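Local atomic coordinates of O-methyltransferase (Bacillus halodurans, PDB entry 2GPY), a protein that probably transfers a methyl group from S-adenosylmethionine to a hydroxyl oxygen of a substrate not yet identified. Residues B[20-25]-B[95-100]. Numbering follows the deposited sequence.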
# COMPACT_ATOMS: atom_id res chain seq x y z
N ASP B 20 -15.15 9.58 -16.12
CA ASP B 20 -16.33 10.38 -16.47
C ASP B 20 -15.88 11.51 -17.42
O ASP B 20 -14.80 12.08 -17.24
CB ASP B 20 -16.97 10.93 -15.18
CG ASP B 20 -17.93 12.11 -15.42
OD1 ASP B 20 -18.57 12.23 -16.49
OD2 ASP B 20 -18.05 12.94 -14.49
N GLN B 21 -16.69 11.81 -18.44
CA GLN B 21 -16.30 12.85 -19.41
C GLN B 21 -15.85 14.16 -18.71
O GLN B 21 -14.94 14.87 -19.18
CB GLN B 21 -17.40 13.08 -20.46
CG GLN B 21 -18.44 14.17 -20.13
CD GLN B 21 -19.58 14.32 -21.17
OE1 GLN B 21 -19.34 14.60 -22.34
NE2 GLN B 21 -20.84 14.17 -20.72
N TYR B 22 -16.49 14.47 -17.58
CA TYR B 22 -16.19 15.74 -16.87
C TYR B 22 -14.77 15.75 -16.32
O TYR B 22 -14.10 16.78 -16.35
CB TYR B 22 -17.17 16.00 -15.73
CG TYR B 22 -17.11 17.41 -15.16
CD1 TYR B 22 -17.89 18.44 -15.70
CD2 TYR B 22 -16.31 17.71 -14.05
CE1 TYR B 22 -17.85 19.75 -15.18
CE2 TYR B 22 -16.28 18.99 -13.50
CZ TYR B 22 -17.04 20.01 -14.08
OH TYR B 22 -17.04 21.28 -13.58
N ILE B 23 -14.36 14.59 -15.79
CA ILE B 23 -12.99 14.33 -15.28
C ILE B 23 -11.98 14.39 -16.43
O ILE B 23 -10.94 15.03 -16.30
CB ILE B 23 -12.95 12.95 -14.60
CG1 ILE B 23 -14.09 12.85 -13.57
CG2 ILE B 23 -11.56 12.65 -13.94
CD1 ILE B 23 -13.78 13.47 -12.27
N GLU B 24 -12.31 13.75 -17.56
CA GLU B 24 -11.45 13.83 -18.75
C GLU B 24 -11.27 15.27 -19.23
O GLU B 24 -10.18 15.63 -19.68
CB GLU B 24 -11.98 12.93 -19.87
CG GLU B 24 -12.02 11.47 -19.42
CD GLU B 24 -11.97 10.47 -20.55
OE1 GLU B 24 -12.55 10.72 -21.61
OE2 GLU B 24 -11.36 9.40 -20.35
N GLN B 25 -12.33 16.07 -19.12
CA GLN B 25 -12.29 17.47 -19.48
C GLN B 25 -11.41 18.26 -18.50
O GLN B 25 -10.73 19.21 -18.91
CB GLN B 25 -13.71 18.05 -19.51
CG GLN B 25 -13.83 19.53 -19.96
CD GLN B 25 -13.52 19.76 -21.45
OE1 GLN B 25 -13.61 18.85 -22.28
NE2 GLN B 25 -13.16 21.00 -21.79
N HIS B 95 -13.69 24.72 -6.34
CA HIS B 95 -14.96 24.73 -5.63
C HIS B 95 -16.13 24.45 -6.60
O HIS B 95 -17.05 23.72 -6.27
CB HIS B 95 -15.12 26.07 -4.92
CG HIS B 95 -16.09 26.05 -3.79
ND1 HIS B 95 -17.34 26.63 -3.88
CD2 HIS B 95 -16.00 25.56 -2.54
CE1 HIS B 95 -17.98 26.49 -2.73
NE2 HIS B 95 -17.18 25.84 -1.90
N LYS B 96 -16.06 25.02 -7.80
CA LYS B 96 -17.05 24.76 -8.84
C LYS B 96 -17.02 23.31 -9.34
O LYS B 96 -18.08 22.69 -9.53
CB LYS B 96 -16.88 25.73 -10.01
CG LYS B 96 -17.16 27.19 -9.64
CD LYS B 96 -16.89 28.12 -10.80
CE LYS B 96 -17.29 29.55 -10.46
NZ LYS B 96 -16.17 30.22 -9.80
N HIS B 97 -15.83 22.76 -9.57
CA HIS B 97 -15.76 21.33 -9.98
C HIS B 97 -16.34 20.37 -8.93
O HIS B 97 -17.01 19.39 -9.25
CB HIS B 97 -14.32 20.96 -10.26
CG HIS B 97 -13.79 21.61 -11.50
ND1 HIS B 97 -12.49 22.03 -11.63
CD2 HIS B 97 -14.41 21.91 -12.66
CE1 HIS B 97 -12.33 22.57 -12.83
NE2 HIS B 97 -13.48 22.50 -13.47
N VAL B 98 -16.04 20.64 -7.67
CA VAL B 98 -16.58 19.82 -6.58
C VAL B 98 -18.12 19.89 -6.61
O VAL B 98 -18.81 18.87 -6.51
CB VAL B 98 -15.98 20.25 -5.23
CG1 VAL B 98 -16.78 19.68 -4.08
CG2 VAL B 98 -14.50 19.80 -5.13
N LYS B 99 -18.66 21.10 -6.78
CA LYS B 99 -20.09 21.30 -6.87
C LYS B 99 -20.68 20.61 -8.09
O LYS B 99 -21.75 19.99 -8.00
CB LYS B 99 -20.43 22.80 -6.92
CG LYS B 99 -20.40 23.49 -5.55
CD LYS B 99 -20.64 25.01 -5.67
CE LYS B 99 -22.12 25.34 -5.70
NZ LYS B 99 -22.40 26.82 -5.50
N ALA B 100 -19.99 20.71 -9.23
CA ALA B 100 -20.44 20.09 -10.48
C ALA B 100 -20.79 18.61 -10.30
O ALA B 100 -21.74 18.11 -10.91
CB ALA B 100 -19.38 20.22 -11.54
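The phenol end of Tyr-22 packs against the methyl group of Ala-100 and lies beside the imidazole of His-97, joining two nearly antiparallel helices of a Rossmann-like methyltransferase fold. Helix 21-32, near the N-terminus, runs alongside helix 88-100, which packs against the central sheet through Val-98 on Ile-107 and Leu-109. At their closest the axes of the short segments are 11.8 Å apart, at an angle of 166°, a gap that the long tyrosine side chain spans. Its ring is held out from the helix with CG opposite the backbone N (chi1 -168°), so that Tyr-22 CZ comes within 3.5 Å of Ala-100 CB. The imidazole of His-97 is steeply inclined to the phenol, with the two planes at 78° and the ring centroids of Tyr-22 and His-97 5.5 Å apart. Both imidazole nitrogens have other partners: ND1 is hydrogen-bonded to Ile-65 O, and NE2 binds a zinc ion together with Glu-29 and Glu-93, so the metal also links the two helices. These two interactions fix the rotation of the imidazole. At the start of helix 21-32, Asp-20 is the N-cap, its OD1 accepting a weak but nearly straight bond of 3.2 Å from Tyr-22 N.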